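Long-range contact in 350aa long hypothetical aspartate-semialdehyde dehydrogenase (Sulfolobus tokodaii, PDB 2EP5), which probably reduces an acyl substrate to its semialdehyde with NADPH, as a malonyl-CoA reductase of the aspartate-semialdehyde dehydrogenase family: residues Thr240-Met245 and Leu325-Val330. Numbering follows the deposited sequence.
Sequences TRVGHM and LGDNLV
Two antiparallel strand ends meet at the hydrogen-bonded pair His-244/Gly-326, where His-244 N gives a bond to Gly-326 O (3.0 Å) that arrives nearly along the C=O axis and Gly-326 N returns a longer one to His-244 O, from above the carbonyl plane. Beyond this pair the chain of 325-330 turns, and the side chain of Asn-328 takes over the pairing: its OD1 accepts from Gly-243 N at 2.8 Å, in the plane of the amide. The backbone sets Asn-328 CB over the centre of the His-244 ring, 3.4 Å from the centroid, and CG, in the crowded position between backbone N and carbonyl carbon (chi1 55°), swings the amide so that OD1 reaches Gly-243 N with amide and imidazole planes 17° apart. This CH-pi contact, with the amide stacked on the same ring, would limit the rotation of His-244, the predicted proton acceptor, whose side chain lies close to Cys-151, the predicted acyl-thioester nucleophile. On the face shared by Met-245 and Leu-325, Met-245 CE packs against Leu-325 CG at 4.2 Å. Val-242 CG1 reaches Asp-327 OD1 and Asn-328 OD1, both at 3.4 Å. Asp-327 forms an Asx turn, OD1 using its anti lone pair for Leu-329 N (2.8 Å) and taking Val-330 N from above the carboxylate; an alanine here would lose both bonds and would probably loosen the turn that presents Asn-328. Helix 151-160 packs on His-244 and Asn-328, Ser-181 OG is hydrogen-bonded to Asn-328 ND2, and strands 171-178 and 308-316 flank the pair in the mixed sheet, with Ile-197 of a second subunit packing on Met-245.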
loop_
_atom_site.group_PDB
_atom_site.type_symbol
_atom_site.label_atom_id
_atom_site.label_comp_id
_atom_site.label_asym_id
_atom_site.label_seq_id
_atom_site.Cartn_x
_atom_site.Cartn_y
_atom_site.Cartn_z
ATOM N N THR A 240 -7.178 -3.286 2.528
ATOM C CA THR A 240 -7.276 -4.590 1.895
ATOM C C THR A 240 -8.254 -4.435 0.732
ATOM O O THR A 240 -9.177 -3.626 0.811
ATOM C CB THR A 240 -7.816 -5.607 2.926
ATOM O OG1 THR A 240 -6.736 -6.038 3.764
ATOM C CG2 THR A 240 -8.463 -6.804 2.246
ATOM N N ARG A 241 -8.059 -5.185 -0.347
ATOM C CA ARG A 241 -8.967 -5.067 -1.480
ATOM C C ARG A 241 -10.231 -5.875 -1.261
ATOM O O ARG A 241 -11.335 -5.336 -1.287
ATOM C CB ARG A 241 -8.305 -5.526 -2.789
ATOM C CG ARG A 241 -7.092 -4.707 -3.216
ATOM C CD ARG A 241 -6.513 -5.214 -4.528
ATOM N NE ARG A 241 -7.311 -4.768 -5.663
ATOM C CZ ARG A 241 -7.141 -3.605 -6.284
ATOM N NH1 ARG A 241 -6.187 -2.776 -5.888
ATOM N NH2 ARG A 241 -7.938 -3.263 -7.289
ATOM N N VAL A 242 -10.068 -7.168 -1.032
ATOM C CA VAL A 242 -11.220 -8.032 -0.849
ATOM C C VAL A 242 -11.056 -8.965 0.324
ATOM O O VAL A 242 -9.971 -9.502 0.551
ATOM C CB VAL A 242 -11.461 -8.897 -2.106
ATOM C CG1 VAL A 242 -12.772 -9.678 -1.957
ATOM C CG2 VAL A 242 -11.471 -8.008 -3.351
ATOM N N GLY A 243 -12.145 -9.168 1.061
ATOM C CA GLY A 243 -12.107 -10.066 2.199
ATOM C C GLY A 243 -12.359 -9.369 3.519
ATOM O O GLY A 243 -11.661 -8.409 3.865
ATOM N N HIS A 244 -13.378 -9.839 4.236
ATOM C CA HIS A 244 -13.739 -9.303 5.541
ATOM C C HIS A 244 -13.315 -10.294 6.614
ATOM O O HIS A 244 -13.702 -11.467 6.589
ATOM C CB HIS A 244 -15.248 -9.089 5.654
ATOM C CG HIS A 244 -15.744 -7.881 4.926
ATOM N ND1 HIS A 244 -14.897 -6.973 4.327
ATOM C CD2 HIS A 244 -17.001 -7.424 4.711
ATOM C CE1 HIS A 244 -15.610 -6.008 3.776
ATOM N NE2 HIS A 244 -16.889 -6.258 3.995
ATOM N N MET A 245 -12.512 -9.820 7.555
ATOM C CA MET A 245 -12.056 -10.666 8.636
ATOM C C MET A 245 -12.849 -10.314 9.892
ATOM O O MET A 245 -13.280 -9.169 10.071
ATOM C CB MET A 245 -10.558 -10.457 8.867
ATOM C CG MET A 245 -9.997 -11.265 10.030
ATOM S SD MET A 245 -8.202 -11.445 9.945
ATOM C CE MET A 245 -8.043 -12.324 8.395
ATOM N N LEU A 325 -12.795 -15.619 8.001
ATOM C CA LEU A 325 -12.543 -14.788 6.838
ATOM C C LEU A 325 -13.466 -15.232 5.717
ATOM O O LEU A 325 -13.756 -16.415 5.577
ATOM C CB LEU A 325 -11.081 -14.936 6.414
ATOM C CG LEU A 325 -10.434 -14.041 5.334
ATOM C CD1 LEU A 325 -10.267 -14.814 4.046
ATOM C CD2 LEU A 325 -11.248 -12.777 5.122
ATOM N N GLY A 326 -13.939 -14.270 4.935
ATOM C CA GLY A 326 -14.812 -14.580 3.821
ATOM C C GLY A 326 -14.732 -13.527 2.728
ATOM O O GLY A 326 -14.344 -12.386 2.980
ATOM N N ASP A 327 -15.078 -13.917 1.506
ATOM C CA ASP A 327 -15.069 -12.994 0.375
ATOM C C ASP A 327 -16.367 -12.191 0.510
ATOM O O ASP A 327 -17.463 -12.738 0.343
ATOM C CB ASP A 327 -15.071 -13.786 -0.933
ATOM C CG ASP A 327 -14.913 -12.904 -2.159
ATOM O OD1 ASP A 327 -15.438 -11.770 -2.167
ATOM O OD2 ASP A 327 -14.274 -13.362 -3.132
ATOM N N ASN A 328 -16.243 -10.905 0.830
ATOM C CA ASN A 328 -17.412 -10.036 1.003
ATOM C C ASN A 328 -18.209 -9.819 -0.288
ATOM O O ASN A 328 -19.388 -9.463 -0.242
ATOM C CB ASN A 328 -16.972 -8.678 1.556
ATOM C CG ASN A 328 -15.903 -8.032 0.700
ATOM O OD1 ASN A 328 -14.792 -8.562 0.575
ATOM N ND2 ASN A 328 -16.231 -6.895 0.090
ATOM N N LEU A 329 -17.567 -10.026 -1.435
ATOM C CA LEU A 329 -18.232 -9.843 -2.728
ATOM C C LEU A 329 -19.052 -11.053 -3.177
ATOM O O LEU A 329 -20.064 -10.914 -3.872
ATOM C CB LEU A 329 -17.198 -9.527 -3.810
ATOM C CG LEU A 329 -16.373 -8.248 -3.676
ATOM C CD1 LEU A 329 -15.480 -8.115 -4.905
ATOM C CD2 LEU A 329 -17.298 -7.032 -3.557
ATOM N N VAL A 330 -18.599 -12.234 -2.780
ATOM C CA VAL A 330 -19.246 -13.485 -3.151
ATOM C C VAL A 330 -20.142 -14.000 -2.023
ATOM O O VAL A 330 -21.370 -13.870 -2.073
ATOM C CB VAL A 330 -18.159 -14.540 -3.513
ATOM C CG1 VAL A 330 -18.791 -15.853 -3.914
ATOM C CG2 VAL A 330 -17.302 -14.006 -4.650
#